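Enoyl-CoA hydratase (Mycobacterium tuberculosis, PDB 5KJP) probably catalyses the reversible addition of water to the double bond of 2-enoyl-CoA thioesters in fatty acid metabolism, as a member of the crotonase superfamily. Local coordinates at residues Leu126-Arg131 with Leu194-Ala199; Leu173-Ala178 with Asn185-Pro190. All coordinates share one frame; numbering follows the deposited sequence.

Contact 1: residues Leu126-Arg131 with Leu194-Ala199; sequences LIVAAR and LDAAIA
V128 of the central-sheet strand 126-130 meets the helix 193-205 through A196 and A197, two successive small residues on the side of the helix that faces the sheet. From its CB outward the valine points at the helix, and CB itself already lies 4.2 Å from CB of A197. There the side chain divides. The CG1 branch, set anti to the backbone N (chi1 177°), goes to A196, whose CB is 3.7 Å from it, and it also comes within 4.1 Å of the backbone N of A197. The CG2 branch, anti to the carbonyl carbon, rests against A197 instead, 3.9 Å from its CA and 4.0 Å from its CB. The two methyls thus reach neighbouring residues of one helical turn, and the backbone approaches closely, with CA of V128 only 5.9 Å from CA of A197. Alanine suits both helix positions because a single methyl group keeps the helix near the sheet, while the beta-branched valine suits an extended strand and offers a broad apolar end. Around these three residues, I106 and V186 from the two flanking strands and L200 from the next turn of the helix also touch V128. No hydrogen bond or charge joins the two segments: this layer of helix on sheet in the crotonase fold is held by van der Waals contact and by the exclusion of water from methyl groups.

Contact 2: residues Leu173-Ala178 with Asn185-Pro190; sequences LPAERA and NVLAEP
L187, in strand 186-188, directs its two methyls at the first turn of helix 175-180, where A175 and E176 receive them. CD2 takes the buried side, 4.0 Å from CB of A175 and 3.6 Å from its carbonyl O. CD1 takes the more open side, 4.1 Å from both CA and CG of E176. With CG anti to the carbonyl carbon (chi1 -80°), the leucine's forked end spans two consecutive helix residues, and it crosses the glutamate chain at about a right angle. E176 serves two purposes: its methylene CG is apolar cover for the leucine, while its extended chain carries the carboxylate onward, where OE2 forms a salt bridge with NH1 of R131. That arginine also touches L187, so the three side chains form a small cluster. A175 touches S133 as well, and its CB lies close against the carbonyl O of A130, so a small side chain suits the place. Farther out, P174 is the N-cap residue, and its O accepts the backbone bond from N of A178 at 2.9 Å. V186 is backbone-bonded to A129. The contact thus packs a short helix against the parallel strand that follows it, outermost in the crotonase-fold central sheet within this chain. Neither hydrogen bond nor charge pair joins the segments; van der Waals contact carries them, including a methyl against a peptide carbonyl, and the apolar patch is bordered by charge.

In the fold
Contact 1 is the more deeply placed, its centre about 11 Å from the centre of the chain; contact 2, partly buried, lies about 16 Å from it, centre to centre. The two share the central sheet: strands 126-130 and 186-188 run parallel side by side, and probable hydrogen bonds at and just beyond the strand ends, I127 O to N185 N and R131 N to A188 O, both 2.8 Å, link their segments. Helix 193-205 follows strand 186-188 in the chain, and contact 2 is nested within the loop that contact 1 closes. In contact 1 methyl groups pack on alanine CB atoms and helix backbone, whereas in contact 2 a glutamate brings an aliphatic stem and a charge paired with R131.

Contact 1: residues Leu126-Arg131 with Leu194-Ala199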
# COMPACT_ATOMS: atom_id res chain seq x y z
N LEU A 126 7.34 -1.08 -14.10
CA LEU A 126 6.58 0.10 -14.45
C LEU A 126 5.61 -0.28 -15.56
O LEU A 126 5.92 -1.15 -16.38
CB LEU A 126 7.50 1.22 -14.91
CG LEU A 126 8.61 1.64 -13.95
CD1 LEU A 126 9.59 2.58 -14.61
CD2 LEU A 126 8.00 2.29 -12.72
N ILE A 127 4.45 0.36 -15.57
CA ILE A 127 3.46 0.11 -16.61
C ILE A 127 3.02 1.40 -17.28
O ILE A 127 2.58 2.35 -16.63
CB ILE A 127 2.22 -0.62 -16.04
CG1 ILE A 127 2.63 -1.98 -15.43
CG2 ILE A 127 1.16 -0.80 -17.13
CD1 ILE A 127 1.49 -2.70 -14.69
N VAL A 128 3.15 1.41 -18.60
CA VAL A 128 2.56 2.44 -19.44
C VAL A 128 1.39 1.80 -20.16
O VAL A 128 1.55 0.76 -20.80
CB VAL A 128 3.56 3.01 -20.45
CG1 VAL A 128 2.89 4.04 -21.36
CG2 VAL A 128 4.75 3.63 -19.71
N ALA A 129 0.20 2.39 -20.05
CA ALA A 129 -0.97 1.77 -20.66
C ALA A 129 -1.81 2.75 -21.45
O ALA A 129 -2.01 3.90 -21.04
CB ALA A 129 -1.82 1.10 -19.57
N ALA A 130 -2.30 2.30 -22.60
CA ALA A 130 -3.24 3.08 -23.39
C ALA A 130 -4.51 3.33 -22.59
O ALA A 130 -4.91 2.50 -21.78
CB ALA A 130 -3.57 2.37 -24.70
N ARG A 131 -5.14 4.48 -22.81
CA ARG A 131 -6.33 4.86 -22.06
C ARG A 131 -7.50 3.90 -22.30
O ARG A 131 -8.43 3.85 -21.51
CB ARG A 131 -6.75 6.29 -22.42
CG ARG A 131 -5.79 7.34 -21.89
CD ARG A 131 -6.27 8.76 -22.18
NE ARG A 131 -5.36 9.74 -21.59
CZ ARG A 131 -5.45 10.19 -20.35
NH1 ARG A 131 -6.43 9.76 -19.56
NH2 ARG A 131 -4.57 11.07 -19.89
N LEU A 194 3.73 2.43 -26.53
CA LEU A 194 5.14 2.12 -26.73
C LEU A 194 6.00 3.39 -26.79
O LEU A 194 7.07 3.45 -26.18
CB LEU A 194 5.34 1.28 -27.99
CG LEU A 194 6.78 0.93 -28.37
CD1 LEU A 194 7.53 0.33 -27.18
CD2 LEU A 194 6.80 -0.02 -29.56
N ASP A 195 5.54 4.41 -27.51
CA ASP A 195 6.28 5.67 -27.57
C ASP A 195 6.37 6.34 -26.19
O ASP A 195 7.42 6.86 -25.82
CB ASP A 195 5.65 6.63 -28.57
CG ASP A 195 6.36 6.61 -29.92
OD1 ASP A 195 7.45 6.01 -30.02
OD2 ASP A 195 5.82 7.21 -30.88
N ALA A 196 5.28 6.33 -25.44
CA ALA A 196 5.31 6.87 -24.09
C ALA A 196 6.31 6.08 -23.23
O ALA A 196 7.06 6.66 -22.44
CB ALA A 196 3.93 6.85 -23.46
N ALA A 197 6.32 4.76 -23.41
CA ALA A 197 7.24 3.89 -22.66
C ALA A 197 8.70 4.15 -23.03
O ALA A 197 9.59 4.09 -22.18
CB ALA A 197 6.88 2.42 -22.88
N ILE A 198 8.97 4.42 -24.31
CA ILE A 198 10.33 4.74 -24.73
C ILE A 198 10.79 6.04 -24.07
O ILE A 198 11.93 6.14 -23.61
CB ILE A 198 10.44 4.84 -26.27
CG1 ILE A 198 10.25 3.46 -26.90
CG2 ILE A 198 11.78 5.43 -26.68
CD1 ILE A 198 10.04 3.51 -28.41
N ALA A 199 9.89 7.02 -23.99
CA ALA A 199 10.21 8.28 -23.30
C ALA A 199 10.58 8.02 -21.85
O ALA A 199 11.56 8.57 -21.33
CB ALA A 199 9.05 9.25 -23.40

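Contact 2: residues Leu173-Ala178 with Asn185-Pro190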
# COMPACT_ATOMS: atom_id res chain seq x y z
N LEU A 173 -10.17 -4.51 -15.18
CA LEU A 173 -9.75 -3.24 -14.61
C LEU A 173 -9.36 -2.28 -15.73
O LEU A 173 -8.29 -2.45 -16.33
CB LEU A 173 -8.58 -3.45 -13.64
CG LEU A 173 -7.94 -2.19 -13.04
CD1 LEU A 173 -8.93 -1.48 -12.13
CD2 LEU A 173 -6.67 -2.56 -12.27
N PRO A 174 -10.21 -1.30 -16.03
CA PRO A 174 -9.89 -0.35 -17.11
C PRO A 174 -8.62 0.43 -16.77
O PRO A 174 -8.36 0.72 -15.60
CB PRO A 174 -11.12 0.57 -17.17
CG PRO A 174 -12.22 -0.21 -16.48
CD PRO A 174 -11.51 -0.99 -15.41
N ALA A 175 -7.84 0.76 -17.79
CA ALA A 175 -6.56 1.44 -17.60
C ALA A 175 -6.68 2.74 -16.80
O ALA A 175 -5.81 3.05 -15.99
CB ALA A 175 -5.92 1.72 -18.93
N GLU A 176 -7.75 3.50 -17.03
CA GLU A 176 -7.86 4.80 -16.37
C GLU A 176 -8.04 4.62 -14.86
O GLU A 176 -7.42 5.33 -14.07
CB GLU A 176 -8.98 5.63 -16.99
CG GLU A 176 -8.59 6.14 -18.38
CD GLU A 176 -9.51 7.21 -18.92
OE1 GLU A 176 -10.73 7.14 -18.67
OE2 GLU A 176 -9.00 8.13 -19.61
N ARG A 177 -8.87 3.65 -14.48
CA ARG A 177 -9.00 3.27 -13.07
C ARG A 177 -7.68 2.73 -12.52
O ARG A 177 -7.29 3.04 -11.39
CB ARG A 177 -10.10 2.21 -12.92
CG ARG A 177 -10.27 1.69 -11.50
CD ARG A 177 -11.13 2.60 -10.64
NE ARG A 177 -11.48 1.94 -9.39
CZ ARG A 177 -11.32 2.47 -8.19
NH1 ARG A 177 -10.82 3.70 -8.06
NH2 ARG A 177 -11.67 1.78 -7.10
N ALA A 178 -7.00 1.91 -13.32
CA ALA A 178 -5.70 1.36 -12.92
C ALA A 178 -4.68 2.46 -12.66
O ALA A 178 -3.82 2.33 -11.78
CB ALA A 178 -5.19 0.39 -13.98
N ASN A 185 1.64 3.68 -14.37
CA ASN A 185 2.45 4.88 -14.20
C ASN A 185 2.05 6.01 -15.15
O ASN A 185 1.94 7.17 -14.75
CB ASN A 185 3.92 4.54 -14.40
CG ASN A 185 4.43 3.57 -13.37
OD1 ASN A 185 4.33 2.35 -13.53
ND2 ASN A 185 4.97 4.11 -12.28
N VAL A 186 1.87 5.65 -16.41
CA VAL A 186 1.61 6.62 -17.46
C VAL A 186 0.43 6.17 -18.32
O VAL A 186 0.43 5.04 -18.83
CB VAL A 186 2.86 6.80 -18.37
CG1 VAL A 186 2.55 7.71 -19.57
CG2 VAL A 186 4.05 7.33 -17.56
N LEU A 187 -0.57 7.02 -18.44
CA LEU A 187 -1.67 6.79 -19.37
C LEU A 187 -1.31 7.39 -20.72
O LEU A 187 -0.93 8.56 -20.79
CB LEU A 187 -2.97 7.39 -18.87
CG LEU A 187 -3.76 6.62 -17.81
CD1 LEU A 187 -4.89 7.51 -17.31
CD2 LEU A 187 -4.29 5.32 -18.41
N ALA A 188 -1.43 6.60 -21.77
CA ALA A 188 -1.09 7.06 -23.11
C ALA A 188 -2.32 7.09 -24.00
O ALA A 188 -3.30 6.39 -23.74
CB ALA A 188 -0.02 6.15 -23.73
N GLU A 189 -2.28 7.93 -25.04
CA GLU A 189 -3.31 7.88 -26.07
C GLU A 189 -3.28 6.49 -26.70
O GLU A 189 -2.21 5.89 -26.81
CB GLU A 189 -3.08 8.97 -27.13
CG GLU A 189 -3.34 10.39 -26.64
CD GLU A 189 -4.70 10.54 -25.99
OE1 GLU A 189 -5.70 10.14 -26.61
OE2 GLU A 189 -4.76 11.03 -24.84
N PRO A 190 -4.45 5.97 -27.08
CA PRO A 190 -4.54 4.66 -27.74
C PRO A 190 -3.56 4.53 -28.91
O PRO A 190 -3.50 5.41 -29.77
CB PRO A 190 -5.98 4.61 -28.23
CG PRO A 190 -6.72 5.43 -27.22
CD PRO A 190 -5.78 6.55 -26.84